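Local coordinates for protein tRNA (Guanosine-2'-O-)-methyltransferase (Aquifex aeolicus, PDB 1ZJR) that catalyses the S-adenosyl-L-methionine-dependent 2'-O-methylation of guanosine 18 in a subset of tRNA species, as a homodimeric enzyme of the TrmH (SpoU) family, at residues F98-T103 and I139-I144. Sequence-based numbering, arbitrary orientation.
Sequences FQIVAT and IADKKI
Ile100 and Asp141 meet where strands 99-103 and 142-145 begin to pair, neighbours in the parallel sheet of the SPOUT methyltransferase fold. The backbone N of Ile100 donates to Asp141 OD2 at 2.7 Å, nearly straight at 169°, on the lone pair turned away from the other carboxylate oxygen. A side chain thus fills the place of a main-chain acceptor at the strand's start. Two donors share Ile100 O: Asp141 N at 2.7 Å, in the carbonyl plane, and Lys142 N at 3.0 Å, tilted 19° from it. Next, Val101 projects to the same face as Lys142 and Ile144. With CG1 anti to its backbone N (chi1 -179°), Val101 sets that methyl 3.6 Å from Ile144 CD1, the two side chains crossing at about a right angle. An alanine in place of Ile144 would probably open a gap beside Val101 CG1 and Thr103 CG2. On the other face, Ala102 CB lies 4.0 Å from Ala140 CB, while Ala102 N bonds to Lys142 O in regular parallel register and Ile144 N reaches Ala102 O at 2.8 Å. Thr103, a predicted S-adenosyl-L-methionine-binding residue, pairs with Ile144 in the last bridge between these segments; its OG1 bonds to a bound glycerol, and Ile164 of helix 157-174 touches the side chains of Thr103 and Ile144. Thr103 CA stands 3.4 Å from Ile144 O in a CA-H...O contact.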
ATOM      1  N   PHE A  98      -3.950  11.618  -8.519  1.00 38.05           N
ATOM      2  CA  PHE A  98      -3.474  11.068  -7.250  1.00 36.18           C
ATOM      3  C   PHE A  98      -2.316  11.894  -6.703  1.00 33.94           C
ATOM      4  O   PHE A  98      -1.416  12.269  -7.449  1.00 34.37           O
ATOM      5  CB  PHE A  98      -2.988   9.628  -7.438  1.00 33.81           C
ATOM      6  CG  PHE A  98      -4.090   8.619  -7.581  1.00 33.92           C
ATOM      7  CD1 PHE A  98      -4.345   7.702  -6.560  1.00 32.83           C
ATOM      8  CD2 PHE A  98      -4.847   8.553  -8.744  1.00 33.92           C
ATOM      9  CE1 PHE A  98      -5.339   6.731  -6.697  1.00 33.27           C
ATOM     10  CE2 PHE A  98      -5.845   7.588  -8.894  1.00 34.55           C
ATOM     11  CZ  PHE A  98      -6.091   6.674  -7.870  1.00 34.62           C
ATOM     12  N   GLN A  99      -2.339  12.189  -5.406  1.00 34.16           N
ATOM     13  CA  GLN A  99      -1.233  12.926  -4.808  1.00 33.05           C
ATOM     14  C   GLN A  99      -0.189  11.872  -4.455  1.00 32.70           C
ATOM     15  O   GLN A  99      -0.526  10.802  -3.938  1.00 31.90           O
ATOM     16  CB  GLN A  99      -1.662  13.672  -3.539  1.00 33.98           C
ATOM     17  CG  GLN A  99      -2.071  12.786  -2.370  1.00 35.88           C
ATOM     18  CD  GLN A  99      -2.279  13.571  -1.077  1.00 34.89           C
ATOM     19  OE1 GLN A  99      -2.823  13.051  -0.103  1.00 36.32           O
ATOM     20  NE2 GLN A  99      -1.839  14.822  -1.061  1.00 35.27           N
ATOM     21  N   ILE A 100       1.069  12.165  -4.757  1.00 30.51           N
ATOM     22  CA  ILE A 100       2.157  11.241  -4.466  1.00 30.57           C
ATOM     23  C   ILE A 100       2.812  11.667  -3.155  1.00 29.05           C
ATOM     24  O   ILE A 100       3.410  12.740  -3.067  1.00 29.58           O
ATOM     25  CB  ILE A 100       3.207  11.251  -5.595  1.00 30.41           C
ATOM     26  CG1 ILE A 100       2.509  11.082  -6.950  1.00 30.98           C
ATOM     27  CG2 ILE A 100       4.226  10.138  -5.366  1.00 31.14           C
ATOM     28  CD1 ILE A 100       1.683   9.811  -7.082  1.00 29.02           C
ATOM     29  N   VAL A 101       2.683  10.813  -2.144  1.00 27.87           N
ATOM     30  CA  VAL A 101       3.219  11.061  -0.809  1.00 27.45           C
ATOM     31  C   VAL A 101       4.400  10.119  -0.575  1.00 29.28           C
ATOM     32  O   VAL A 101       4.234   8.900  -0.531  1.00 27.34           O
ATOM     33  CB  VAL A 101       2.121  10.807   0.253  1.00 27.98           C
ATOM     34  CG1 VAL A 101       2.647  11.086   1.659  1.00 27.93           C
ATOM     35  CG2 VAL A 101       0.907  11.693  -0.049  1.00 27.70           C
ATOM     36  N   ALA A 102       5.592  10.685  -0.415  1.00 28.72           N
ATOM     37  CA  ALA A 102       6.779   9.860  -0.236  1.00 28.15           C
ATOM     38  C   ALA A 102       7.553  10.098   1.048  1.00 27.59           C
ATOM     39  O   ALA A 102       7.744  11.233   1.475  1.00 26.75           O
ATOM     40  CB  ALA A 102       7.707  10.044  -1.427  1.00 28.58           C
ATOM     41  N   THR A 103       8.007   9.010   1.663  1.00 28.12           N
ATOM     42  CA  THR A 103       8.799   9.108   2.882  1.00 27.10           C
ATOM     43  C   THR A 103      10.184   9.557   2.434  1.00 27.43           C
ATOM     44  O   THR A 103      10.858   8.854   1.678  1.00 27.75           O
ATOM     45  CB  THR A 103       8.935   7.748   3.578  1.00 26.67           C
ATOM     46  OG1 THR A 103       9.484   6.802   2.650  1.00 27.45           O
ATOM     47  CG2 THR A 103       7.575   7.261   4.065  1.00 26.04           C
ATOM     48  N   ILE A 139       9.273  13.738  -8.012  1.00 39.90           N
ATOM     49  CA  ILE A 139       7.917  13.875  -8.530  1.00 41.03           C
ATOM     50  C   ILE A 139       6.834  13.857  -7.449  1.00 39.90           C
ATOM     51  O   ILE A 139       5.647  13.961  -7.750  1.00 39.65           O
ATOM     52  CB  ILE A 139       7.612  12.757  -9.556  1.00 44.60           C
ATOM     53  CG1 ILE A 139       6.315  13.072 -10.299  1.00 48.57           C
ATOM     54  CG2 ILE A 139       7.496  11.404  -8.848  1.00 43.64           C
ATOM     55  CD1 ILE A 139       6.368  14.357 -11.104  1.00 50.69           C
ATOM     56  N   ALA A 140       7.242  13.740  -6.190  1.00 38.59           N
ATOM     57  CA  ALA A 140       6.290  13.691  -5.083  1.00 36.72           C
ATOM     58  C   ALA A 140       5.579  15.016  -4.815  1.00 36.00           C
ATOM     59  O   ALA A 140       6.144  16.086  -5.016  1.00 36.65           O
ATOM     60  CB  ALA A 140       7.000  13.229  -3.812  1.00 34.97           C
ATOM     61  N   ASP A 141       4.337  14.925  -4.351  1.00 34.79           N
ATOM     62  CA  ASP A 141       3.536  16.098  -4.014  1.00 35.86           C
ATOM     63  C   ASP A 141       3.798  16.435  -2.552  1.00 35.59           C
ATOM     64  O   ASP A 141       3.762  17.599  -2.149  1.00 35.10           O
ATOM     65  CB  ASP A 141       2.049  15.801  -4.210  1.00 37.84           C
ATOM     66  CG  ASP A 141       1.681  15.625  -5.667  1.00 40.48           C
ATOM     67  OD1 ASP A 141       1.733  16.626  -6.412  1.00 40.82           O
ATOM     68  OD2 ASP A 141       1.346  14.490  -6.070  1.00 39.15           O
ATOM     69  N   LYS A 142       4.056  15.399  -1.760  1.00 33.23           N
ATOM     70  CA  LYS A 142       4.340  15.566  -0.339  1.00 32.94           C
ATOM     71  C   LYS A 142       5.545  14.716   0.053  1.00 32.14           C
ATOM     72  O   LYS A 142       5.674  13.571  -0.386  1.00 30.77           O
ATOM     73  CB  LYS A 142       3.131  15.140   0.504  1.00 35.48           C
ATOM     74  CG  LYS A 142       1.891  16.025   0.367  1.00 37.54           C
ATOM     75  CD  LYS A 142       2.105  17.385   1.015  1.00 40.39           C
ATOM     76  CE  LYS A 142       0.837  18.226   0.951  1.00 42.26           C
ATOM     77  NZ  LYS A 142       0.397  18.434  -0.454  1.00 44.17           N
ATOM     78  N   LYS A 143       6.430  15.292   0.861  1.00 31.57           N
ATOM     79  CA  LYS A 143       7.611  14.590   1.359  1.00 33.69           C
ATOM     80  C   LYS A 143       7.391  14.503   2.864  1.00 31.54           C
ATOM     81  O   LYS A 143       7.317  15.526   3.536  1.00 32.30           O
ATOM     82  CB  LYS A 143       8.883  15.385   1.050  1.00 35.62           C
ATOM     83  CG  LYS A 143       9.137  15.571  -0.438  1.00 39.68           C
ATOM     84  CD  LYS A 143      10.464  16.267  -0.701  1.00 43.04           C
ATOM     85  CE  LYS A 143      10.516  17.632  -0.046  1.00 44.66           C
ATOM     86  NZ  LYS A 143      11.829  18.300  -0.279  1.00 49.28           N
ATOM     87  N   ILE A 144       7.294  13.288   3.393  1.00 29.65           N
ATOM     88  CA  ILE A 144       7.009  13.115   4.813  1.00 27.99           C
ATOM     89  C   ILE A 144       8.024  12.371   5.667  1.00 28.04           C
ATOM     90  O   ILE A 144       8.816  11.569   5.180  1.00 26.54           O
ATOM     91  CB  ILE A 144       5.662  12.384   5.007  1.00 28.62           C
ATOM     92  CG1 ILE A 144       5.719  11.011   4.315  1.00 27.25           C
ATOM     93  CG2 ILE A 144       4.520  13.229   4.448  1.00 28.66           C
ATOM     94  CD1 ILE A 144       4.538  10.098   4.619  1.00 25.94           C
TER